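Local coordinates for protein beta-galactosidase (Trichoderma reesei, PDB 3OG2) that probably hydrolyses terminal non-reducing beta-D-galactose residues from beta-D-galactosides, as a glycoside hydrolase of family 35, at residues A[118-129]-A[787-798]; A[595-606]-A[618-628]. All coordinates share one frame; numbering follows the deposited sequence.

Contact 1 (A[118-129]-A[787-798]); sequences YINAEVSGGGFP and LDENWTTGDDSM. With GLC (alpha-D-glucopyranose), chain C.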
loop_
_atom_site.group_PDB
_atom_site.type_symbol
_atom_site.label_atom_id
_atom_site.label_comp_id
_atom_site.label_asym_id
_atom_site.label_seq_id
_atom_site.Cartn_x
_atom_site.Cartn_y
_atom_site.Cartn_z
ATOM N N TYR A 118 16.842 -5.163 3.542
ATOM C CA TYR A 118 15.950 -4.674 4.581
ATOM C C TYR A 118 14.942 -3.716 3.951
ATOM O O TYR A 118 15.351 -2.753 3.268
ATOM C CB TYR A 118 16.765 -3.957 5.678
ATOM C CG TYR A 118 15.788 -3.646 6.814
ATOM C CD1 TYR A 118 15.309 -4.698 7.604
ATOM C CD2 TYR A 118 15.344 -2.347 7.069
ATOM C CE1 TYR A 118 14.429 -4.458 8.643
ATOM C CE2 TYR A 118 14.432 -2.091 8.094
ATOM C CZ TYR A 118 13.980 -3.164 8.868
ATOM O OH TYR A 118 13.047 -2.940 9.868
ATOM N N ILE A 119 13.629 -3.952 4.180
ATOM C CA ILE A 119 12.607 -3.069 3.631
ATOM C C ILE A 119 11.726 -2.405 4.691
ATOM O O ILE A 119 11.031 -1.441 4.369
ATOM C CB ILE A 119 11.684 -3.811 2.597
ATOM C CG1 ILE A 119 10.932 -4.986 3.200
ATOM C CG2 ILE A 119 12.492 -4.202 1.354
ATOM C CD1 ILE A 119 9.817 -5.516 2.317
ATOM N N ASN A 120 11.725 -2.888 5.936
ATOM C CA ASN A 120 10.834 -2.358 6.998
ATOM C C ASN A 120 9.402 -2.704 6.598
ATOM O O ASN A 120 9.023 -3.872 6.736
ATOM C CB ASN A 120 11.105 -0.854 7.231
ATOM C CG ASN A 120 10.730 -0.446 8.636
ATOM O OD1 ASN A 120 11.251 -1.022 9.636
ATOM N ND2 ASN A 120 9.811 0.494 8.795
ATOM N N ALA A 121 8.623 -1.753 6.073
ATOM C CA ALA A 121 7.398 -2.070 5.341
ATOM C C ALA A 121 6.271 -2.635 6.157
ATOM O O ALA A 121 5.226 -3.067 5.620
ATOM C CB ALA A 121 7.664 -3.014 4.157
ATOM N N GLU A 122 6.404 -2.609 7.477
ATOM C CA GLU A 122 5.417 -3.243 8.371
ATOM C C GLU A 122 5.183 -4.724 8.029
ATOM O O GLU A 122 4.118 -5.284 8.235
ATOM C CB GLU A 122 4.095 -2.465 8.396
ATOM C CG GLU A 122 4.266 -1.110 9.137
ATOM C CD GLU A 122 4.984 -0.063 8.304
ATOM O OE1 GLU A 122 4.482 0.288 7.191
ATOM O OE2 GLU A 122 6.018 0.485 8.775
ATOM N N VAL A 123 6.245 -5.373 7.521
ATOM C CA VAL A 123 6.218 -6.805 7.246
ATOM C C VAL A 123 7.049 -7.523 8.322
ATOM O O VAL A 123 7.938 -6.929 8.963
ATOM C CB VAL A 123 6.729 -7.224 5.858
ATOM C CG1 VAL A 123 5.896 -6.509 4.775
ATOM C CG2 VAL A 123 8.227 -7.018 5.647
ATOM N N SER A 124 6.766 -8.823 8.479
ATOM C CA SER A 124 7.486 -9.621 9.470
ATOM C C SER A 124 9.004 -9.516 9.208
ATOM O O SER A 124 9.462 -9.691 8.075
ATOM C CB SER A 124 7.041 -11.081 9.350
ATOM O OG SER A 124 7.674 -11.823 10.395
ATOM N N GLY A 125 9.754 -9.231 10.269
ATOM C CA GLY A 125 11.219 -9.100 10.273
ATOM C C GLY A 125 11.676 -7.872 9.504
ATOM O O GLY A 125 12.900 -7.740 9.233
ATOM N N GLY A 126 10.784 -6.970 9.069
ATOM C CA GLY A 126 11.161 -5.926 8.156
ATOM C C GLY A 126 11.732 -6.491 6.837
ATOM O O GLY A 126 12.458 -5.755 6.141
ATOM N N GLY A 127 11.352 -7.699 6.492
ATOM C CA GLY A 127 11.820 -8.363 5.273
ATOM C C GLY A 127 12.846 -9.432 5.589
ATOM O O GLY A 127 13.084 -10.336 4.764
ATOM N N PHE A 128 13.498 -9.379 6.752
ATOM C CA PHE A 128 14.524 -10.360 7.059
ATOM C C PHE A 128 13.887 -11.727 7.351
ATOM O O PHE A 128 13.022 -11.796 8.238
ATOM C CB PHE A 128 15.298 -9.922 8.324
ATOM C CG PHE A 128 16.270 -8.772 8.097
ATOM C CD1 PHE A 128 16.801 -8.485 6.848
ATOM C CD2 PHE A 128 16.643 -8.015 9.220
ATOM C CE1 PHE A 128 17.751 -7.450 6.700
ATOM C CE2 PHE A 128 17.608 -7.020 9.040
ATOM C CZ PHE A 128 18.181 -6.759 7.810
ATOM N N PRO A 129 14.336 -12.792 6.708
ATOM C CA PRO A 129 13.850 -14.127 7.074
ATOM C C PRO A 129 14.209 -14.444 8.537
ATOM O O PRO A 129 15.247 -14.026 9.095
ATOM C CB PRO A 129 14.623 -15.078 6.169
ATOM C CG PRO A 129 15.037 -14.200 5.003
ATOM C CD PRO A 129 15.312 -12.845 5.614
ATOM N N LEU A 787 7.563 -11.392 13.207
ATOM C CA LEU A 787 8.849 -11.000 13.786
ATOM C C LEU A 787 8.966 -9.482 13.705
ATOM O O LEU A 787 8.410 -8.840 12.774
ATOM C CB LEU A 787 9.983 -11.656 12.976
ATOM C CG LEU A 787 9.853 -13.190 12.934
ATOM C CD1 LEU A 787 11.032 -13.796 12.181
ATOM C CD2 LEU A 787 9.756 -13.757 14.350
ATOM N N ASP A 788 9.623 -8.899 14.691
ATOM C CA ASP A 788 9.711 -7.449 14.734
ATOM C C ASP A 788 10.603 -6.914 13.600
ATOM O O ASP A 788 11.465 -7.623 13.062
ATOM C CB ASP A 788 10.309 -6.989 16.073
ATOM C CG ASP A 788 9.370 -7.254 17.249
ATOM O OD1 ASP A 788 8.136 -7.455 17.094
ATOM O OD2 ASP A 788 9.837 -7.233 18.415
ATOM N N GLU A 789 10.391 -5.637 13.279
ATOM C CA GLU A 789 11.267 -4.877 12.421
ATOM C C GLU A 789 12.614 -4.589 13.084
ATOM O O GLU A 789 12.869 -4.910 14.256
ATOM C CB GLU A 789 10.556 -3.539 12.024
ATOM C CG GLU A 789 9.430 -3.803 11.028
ATOM C CD GLU A 789 8.615 -2.551 10.784
ATOM O OE1 GLU A 789 8.426 -1.745 11.780
ATOM O OE2 GLU A 789 8.157 -2.344 9.654
ATOM N N ASN A 790 13.510 -3.999 12.265
ATOM C CA ASN A 790 14.888 -3.729 12.678
ATOM C C ASN A 790 15.290 -2.362 12.161
ATOM O O ASN A 790 16.291 -2.168 11.464
ATOM C CB ASN A 790 15.817 -4.829 12.115
ATOM C CG ASN A 790 17.075 -4.968 12.951
ATOM O OD1 ASN A 790 17.144 -5.878 13.778
ATOM N ND2 ASN A 790 18.087 -4.106 12.772
ATOM N N TRP A 791 14.470 -1.356 12.546
ATOM C CA TRP A 791 14.605 -0.032 11.965
ATOM C C TRP A 791 15.839 0.698 12.422
ATOM O O TRP A 791 16.335 1.589 11.711
ATOM C CB TRP A 791 13.344 0.827 12.249
ATOM C CG TRP A 791 13.416 2.082 11.436
ATOM C CD1 TRP A 791 13.020 2.248 10.143
ATOM C CD2 TRP A 791 13.916 3.351 11.868
ATOM N NE1 TRP A 791 13.240 3.524 9.739
ATOM C CE2 TRP A 791 13.791 4.241 10.770
ATOM C CE3 TRP A 791 14.453 3.749 13.114
ATOM C CZ2 TRP A 791 14.189 5.559 10.857
ATOM C CZ3 TRP A 791 14.854 5.089 13.194
ATOM C CH2 TRP A 791 14.710 5.934 12.080
ATOM N N THR A 792 16.403 0.393 13.567
ATOM C CA THR A 792 17.597 1.108 14.075
ATOM C C THR A 792 18.777 0.146 13.930
ATOM O O THR A 792 18.908 -0.860 14.628
ATOM C CB THR A 792 17.428 1.475 15.526
ATOM O OG1 THR A 792 16.275 2.356 15.638
ATOM C CG2 THR A 792 18.655 2.186 16.082
ATOM N N THR A 793 19.667 0.442 13.018
ATOM C CA THR A 793 20.884 -0.346 12.815
ATOM C C THR A 793 21.678 -0.449 14.107
ATOM O O THR A 793 21.939 0.570 14.761
ATOM C CB THR A 793 21.698 0.326 11.693
ATOM O OG1 THR A 793 20.970 0.159 10.450
ATOM C CG2 THR A 793 23.050 -0.320 11.571
ATOM N N GLY A 794 22.056 -1.663 14.495
ATOM C CA GLY A 794 22.876 -1.836 15.695
ATOM C C GLY A 794 22.013 -2.268 16.875
ATOM O O GLY A 794 22.587 -2.667 17.874
ATOM N N ASP A 795 20.706 -2.162 16.727
ATOM C CA ASP A 795 19.745 -2.674 17.688
ATOM C C ASP A 795 19.095 -3.839 16.965
ATOM O O ASP A 795 18.264 -3.557 16.064
ATOM C CB ASP A 795 18.723 -1.613 18.018
ATOM C CG ASP A 795 17.691 -2.064 19.018
ATOM O OD1 ASP A 795 17.880 -3.221 19.408
ATOM O OD2 ASP A 795 16.775 -1.271 19.377
ATOM N N ASP A 796 19.459 -5.034 17.270
ATOM C CA ASP A 796 19.003 -6.219 16.526
ATOM C C ASP A 796 17.587 -6.610 16.909
ATOM O O ASP A 796 17.330 -7.786 17.208
ATOM C CB ASP A 796 19.992 -7.361 16.821
ATOM C CG ASP A 796 21.222 -7.436 15.936
ATOM O OD1 ASP A 796 21.316 -6.709 14.942
ATOM O OD2 ASP A 796 22.140 -8.239 16.255
ATOM N N SER A 797 16.662 -5.640 16.908
ATOM C CA SER A 797 15.316 -5.933 17.373
ATOM C C SER A 797 14.574 -6.991 16.594
ATOM O O SER A 797 13.668 -7.643 17.152
ATOM C CB SER A 797 14.484 -4.629 17.347
ATOM O OG SER A 797 14.562 -4.015 16.072
ATOM N N MET A 798 14.936 -7.225 15.329
ATOM C CA MET A 798 14.270 -8.336 14.589
ATOM C C MET A 798 14.586 -9.684 15.220
ATOM O O MET A 798 13.855 -10.655 15.009
ATOM C CB MET A 798 14.703 -8.226 13.121
ATOM C CG MET A 798 14.277 -9.448 12.302
ATOM S SD MET A 798 15.647 -10.658 12.243
ATOM C CE MET A 798 14.695 -12.089 11.687
HETATM C C1 GLC C . 6.253 3.145 15.954
HETATM C C2 GLC C . 6.909 4.233 15.139
HETATM C C3 GLC C . 7.550 3.843 13.828
HETATM C C4 GLC C . 8.157 2.451 13.876
HETATM C C5 GLC C . 7.070 1.493 14.408
HETATM C C6 GLC C . 7.405 0.090 14.077
HETATM O O2 GLC C . 5.996 5.281 14.892
HETATM O O3 GLC C . 8.551 4.803 13.534
HETATM O O4 GLC C . 8.559 2.009 12.592
HETATM O O5 GLC C . 6.776 1.841 15.746
HETATM O O6 GLC C . 7.025 -0.995 14.838
HETATM O O HOH W 1 6.842 0.234 11.188
#

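Contact 2 (A[595-606]-A[618-628]); sequences IKGNALSVQADF and PKGISKLAVNG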
loop_
_atom_site.group_PDB
_atom_site.type_symbol
_atom_site.label_atom_id
_atom_site.label_comp_id
_atom_site.label_asym_id
_atom_site.label_seq_id
_atom_site.Cartn_x
_atom_site.Cartn_y
_atom_site.Cartn_z
ATOM N N ILE A 595 -7.242 3.260 -30.579
ATOM C CA ILE A 595 -7.816 3.547 -31.877
ATOM C C ILE A 595 -7.662 2.313 -32.755
ATOM O O ILE A 595 -6.575 1.744 -32.824
ATOM C CB ILE A 595 -7.144 4.714 -32.625
ATOM C CG1 ILE A 595 -7.378 6.093 -32.009
ATOM C CG2 ILE A 595 -7.572 4.679 -34.088
ATOM C CD1 ILE A 595 -8.777 6.256 -31.440
ATOM N N LYS A 596 -8.723 1.926 -33.432
ATOM C CA LYS A 596 -8.567 0.837 -34.406
ATOM C C LYS A 596 -9.421 1.242 -35.603
ATOM O O LYS A 596 -10.655 1.342 -35.509
ATOM C CB LYS A 596 -8.972 -0.528 -33.881
ATOM C CG LYS A 596 -9.110 -1.503 -35.051
ATOM C CD LYS A 596 -8.077 -2.608 -35.018
ATOM C CE LYS A 596 -8.099 -3.400 -36.326
ATOM N NZ LYS A 596 -9.283 -4.282 -36.482
ATOM N N GLY A 597 -8.755 1.528 -36.709
ATOM C CA GLY A 597 -9.470 2.049 -37.865
ATOM C C GLY A 597 -10.087 3.405 -37.535
ATOM O O GLY A 597 -9.507 4.349 -37.011
ATOM N N ASN A 598 -11.375 3.508 -37.864
ATOM C CA ASN A 598 -12.133 4.713 -37.562
ATOM C C ASN A 598 -12.790 4.660 -36.185
ATOM O O ASN A 598 -13.702 5.465 -35.973
ATOM C CB ASN A 598 -13.200 4.894 -38.644
ATOM C CG ASN A 598 -14.235 3.800 -38.756
ATOM O OD1 ASN A 598 -15.059 3.830 -39.714
ATOM N ND2 ASN A 598 -14.332 2.796 -37.905
ATOM N N ALA A 599 -12.392 3.736 -35.307
ATOM C CA ALA A 599 -13.098 3.581 -34.015
ATOM C C ALA A 599 -12.218 3.924 -32.827
ATOM O O ALA A 599 -11.066 3.545 -32.734
ATOM C CB ALA A 599 -13.607 2.158 -33.921
ATOM N N LEU A 600 -12.808 4.675 -31.909
ATOM C CA LEU A 600 -12.202 4.900 -30.599
ATOM C C LEU A 600 -12.819 3.921 -29.612
ATOM O O LEU A 600 -14.051 3.908 -29.447
ATOM C CB LEU A 600 -12.496 6.319 -30.141
ATOM C CG LEU A 600 -12.042 6.666 -28.707
ATOM C CD1 LEU A 600 -10.527 6.708 -28.626
ATOM C CD2 LEU A 600 -12.622 7.989 -28.224
ATOM N N SER A 601 -11.991 3.108 -28.972
ATOM C CA SER A 601 -12.438 2.081 -28.037
ATOM C C SER A 601 -12.037 2.503 -26.640
ATOM O O SER A 601 -10.846 2.769 -26.429
ATOM C CB SER A 601 -11.751 0.771 -28.440
ATOM O OG SER A 601 -12.116 -0.316 -27.617
ATOM N N VAL A 602 -12.944 2.563 -25.708
ATOM C CA VAL A 602 -12.676 2.986 -24.348
ATOM C C VAL A 602 -12.907 1.785 -23.414
ATOM O O VAL A 602 -13.949 1.132 -23.542
ATOM C CB VAL A 602 -13.636 4.126 -23.983
ATOM C CG1 VAL A 602 -13.329 4.626 -22.567
ATOM C CG2 VAL A 602 -13.567 5.266 -25.005
ATOM N N GLN A 603 -11.996 1.578 -22.491
ATOM C CA GLN A 603 -12.253 0.647 -21.409
ATOM C C GLN A 603 -12.552 1.435 -20.138
ATOM O O GLN A 603 -11.734 2.302 -19.798
ATOM C CB GLN A 603 -11.023 -0.269 -21.209
ATOM C CG GLN A 603 -10.757 -1.167 -22.418
ATOM C CD GLN A 603 -11.881 -2.140 -22.738
ATOM O OE1 GLN A 603 -12.356 -2.168 -23.903
ATOM N NE2 GLN A 603 -12.303 -2.957 -21.767
ATOM N N ALA A 604 -13.655 1.146 -19.495
ATOM C CA ALA A 604 -14.144 1.984 -18.408
ATOM C C ALA A 604 -14.860 1.141 -17.342
ATOM O O ALA A 604 -15.352 0.066 -17.695
ATOM C CB ALA A 604 -15.126 2.991 -18.960
ATOM N N ASP A 605 -14.902 1.664 -16.136
ATOM C CA ASP A 605 -15.725 1.062 -15.094
ATOM C C ASP A 605 -16.783 2.074 -14.649
ATOM O O ASP A 605 -16.529 3.274 -14.626
ATOM C CB ASP A 605 -14.933 0.640 -13.855
ATOM C CG ASP A 605 -14.024 -0.545 -14.120
ATOM O OD1 ASP A 605 -13.575 -0.776 -15.257
ATOM O OD2 ASP A 605 -13.729 -1.306 -13.119
ATOM N N PHE A 606 -17.952 1.545 -14.314
ATOM C CA PHE A 606 -19.058 2.354 -13.877
ATOM C C PHE A 606 -19.649 1.819 -12.568
ATOM O O PHE A 606 -20.031 0.651 -12.466
ATOM C CB PHE A 606 -20.181 2.317 -14.929
ATOM C CG PHE A 606 -19.685 2.792 -16.276
ATOM C CD1 PHE A 606 -19.555 4.158 -16.532
ATOM C CD2 PHE A 606 -19.374 1.865 -17.272
ATOM C CE1 PHE A 606 -19.116 4.625 -17.762
ATOM C CE2 PHE A 606 -18.930 2.344 -18.509
ATOM C CZ PHE A 606 -18.795 3.700 -18.758
ATOM N N PRO A 618 -9.807 12.034 -32.110
ATOM C CA PRO A 618 -8.697 12.035 -33.062
ATOM C C PRO A 618 -9.262 12.133 -34.483
ATOM O O PRO A 618 -10.407 11.750 -34.852
ATOM C CB PRO A 618 -7.989 10.712 -32.810
ATOM C CG PRO A 618 -8.541 10.179 -31.543
ATOM C CD PRO A 618 -9.902 10.808 -31.325
ATOM N N LYS A 619 -8.402 12.685 -35.348
ATOM C CA LYS A 619 -8.786 12.900 -36.736
ATOM C C LYS A 619 -9.202 11.620 -37.425
ATOM O O LYS A 619 -8.528 10.603 -37.268
ATOM C CB LYS A 619 -7.614 13.497 -37.506
ATOM C CG LYS A 619 -8.042 14.161 -38.807
ATOM C CD LYS A 619 -7.541 15.613 -38.824
ATOM C CE LYS A 619 -8.577 16.528 -39.462
ATOM N NZ LYS A 619 -8.954 17.656 -38.562
ATOM N N GLY A 620 -10.273 11.627 -38.211
ATOM C CA GLY A 620 -10.577 10.382 -38.914
ATOM C C GLY A 620 -11.387 9.394 -38.102
ATOM O O GLY A 620 -11.815 8.325 -38.587
ATOM N N ILE A 621 -11.641 9.663 -36.819
ATOM C CA ILE A 621 -12.418 8.668 -36.042
ATOM C C ILE A 621 -13.891 9.032 -36.005
ATOM O O ILE A 621 -14.276 10.177 -35.743
ATOM C CB ILE A 621 -11.851 8.627 -34.622
ATOM C CG1 ILE A 621 -10.529 7.879 -34.508
ATOM C CG2 ILE A 621 -12.867 8.068 -33.630
ATOM C CD1 ILE A 621 -9.931 7.123 -35.654
ATOM N N SER A 622 -14.755 8.065 -36.248
ATOM C CA SER A 622 -16.182 8.353 -36.340
ATOM C C SER A 622 -16.997 7.309 -35.587
ATOM O O SER A 622 -18.215 7.461 -35.552
ATOM C CB SER A 622 -16.683 8.366 -37.782
ATOM O OG SER A 622 -16.342 7.138 -38.439
ATOM N N LYS A 623 -16.418 6.298 -35.011
ATOM C CA LYS A 623 -17.140 5.255 -34.265
ATOM C C LYS A 623 -16.622 5.219 -32.827
ATOM O O LYS A 623 -15.440 5.519 -32.574
ATOM C CB LYS A 623 -16.984 3.894 -34.957
ATOM C CG LYS A 623 -17.738 3.863 -36.318
ATOM C CD LYS A 623 -17.417 2.512 -36.946
ATOM C CE LYS A 623 -17.998 2.420 -38.363
ATOM N NZ LYS A 623 -18.935 1.273 -38.517
ATOM N N LEU A 624 -17.520 4.843 -31.946
ATOM C CA LEU A 624 -17.229 4.725 -30.515
ATOM C C LEU A 624 -17.561 3.324 -30.007
ATOM O O LEU A 624 -18.587 2.757 -30.375
ATOM C CB LEU A 624 -18.041 5.777 -29.772
ATOM C CG LEU A 624 -17.787 5.773 -28.261
ATOM C CD1 LEU A 624 -16.347 6.212 -27.919
ATOM C CD2 LEU A 624 -18.812 6.675 -27.601
ATOM N N ALA A 625 -16.700 2.795 -29.156
ATOM C CA ALA A 625 -17.062 1.588 -28.432
ATOM C C ALA A 625 -16.683 1.783 -26.958
ATOM O O ALA A 625 -15.651 2.427 -26.684
ATOM C CB ALA A 625 -16.339 0.348 -28.963
ATOM N N VAL A 626 -17.469 1.203 -26.065
ATOM C CA VAL A 626 -17.176 1.214 -24.615
ATOM C C VAL A 626 -17.172 -0.250 -24.151
ATOM O O VAL A 626 -18.168 -0.928 -24.375
ATOM C CB VAL A 626 -18.138 2.103 -23.815
ATOM C CG1 VAL A 626 -17.902 1.994 -22.319
ATOM C CG2 VAL A 626 -18.023 3.575 -24.270
ATOM N N ASN A 627 -16.098 -0.721 -23.608
ATOM C CA ASN A 627 -15.995 -2.113 -23.098
ATOM C C ASN A 627 -16.443 -3.100 -24.157
ATOM O O ASN A 627 -17.170 -4.046 -23.905
ATOM C CB ASN A 627 -16.774 -2.309 -21.811
ATOM C CG ASN A 627 -16.190 -1.421 -20.718
ATOM O OD1 ASN A 627 -15.092 -0.927 -20.813
ATOM N ND2 ASN A 627 -16.969 -1.237 -19.640
ATOM N N GLY A 628 -15.974 -2.823 -25.373
ATOM C CA GLY A 628 -16.184 -3.774 -26.463
ATOM C C GLY A 628 -17.541 -3.638 -27.127
ATOM O O GLY A 628 -17.810 -4.448 -28.024
HETATM O O HOH W 2 -14.241 -0.679 -26.049
#

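Contact 1 (A[118-129]-A[787-798])
At the galactose site of the TIM barrel, the loop following strand 110-116 meets a loop from one of the all-beta domains, and Tyr118 and Glu789 make its main polar contacts. Tyr118 OH accepts the backbone N-H of Asn790 at 2.7 Å, nearly straight at 164°, and donates a hydrogen bond to Asn120 OD1 at 2.6 Å, in the carbonyl plane and on a lone pair. The carboxylate of Glu789 lies stacked against the Asn120 amide, the planes 19° apart. Beyond CG the Glu789 chain runs extended (chi2 172°), which brings OE2 to the backbone N of Glu122 at 2.8 Å in a rather bent bond. A water donates to Glu789 OE1 and Glu122 OE2 and also hydrogen-bonds to O4 of the glucose unit; the Glu122 carboxylate meets Tyr342 through OE1. Farther along, Leu787 N bonds to Ser124 OG at 2.8 Å and Gly125 N to Leu787 O at 2.9 Å. Replacing Tyr118 with phenylalanine would probably leave the Asn790 N-H without its acceptor and the Asn120 amide freer to turn. Glu122 OE2 and Glu789 OE2 stand 3.7 Å apart; the water's two donated bonds probably ease their repulsion beside galactose-binding Asn120.

Contact 2 (A[595-606]-A[618-628])
Leu600 and Leu624 lie side by side and point the same way from two neighbouring parallel strands, 599-605 and 623-626, in the mixed beta-sheet of domain 3. Their methyls, Leu600 CD2 and Leu624 CD1, are 4.1 Å apart, and Val602 crosses Leu624 obliquely on this same buried face, where Trp641 and Leu631 also touch Leu624. Val626 continues the row, its CG1 meeting the edge of the Phe606 ring in plane, 4.0 Å from CE2. Ala599, Ser601, Lys623 and Ala625 occupy the other face; there the aliphatic part of Lys623 passes obliquely by the Asn598 amide, with CD 3.2 Å from ND2. At the turn end, the branch methyl CG2 of Ile621 packs against Leu600 CB at 3.9 Å. Between the strands Leu600 and Val602 each use both N-H and C=O, the ladder expected of parallel strands, while Asn598 O takes two donors, Ser622 N and Lys623 N. Past the last bridge an amide stands in for backbone. With CG beside its own backbone N (chi1 -63°), Asn627 grips Ala604 twice: OD1 accepts Ala604 N on a lone pair at 2.8 Å, and ND2 donates to Ala604 O, also at 2.8 Å.

How the contacts relate
The two contacts share neither a sheet nor a domain: their centres are 49 Å apart, on opposite sides of the chain's centre, and their nearest atoms about 27 Å. Along the chain, contact 2 is nested within the loop that contact 1 closes. Segment 118-129 comes first, in the barrel; then 595-606 and 618-628, only a short excursion through strand 612-615 apart; and finally 787-798, between strands 775-782 and 803-811. Contact 2 is thus local, holding neighbouring strands within one sheet, whereas contact 1 spans 658 residues and brings a distant loop back to the galactose site. The active-site surroundings are therefore assembled from sequence-remote parts, while contact 2 lies away from the annotated sites.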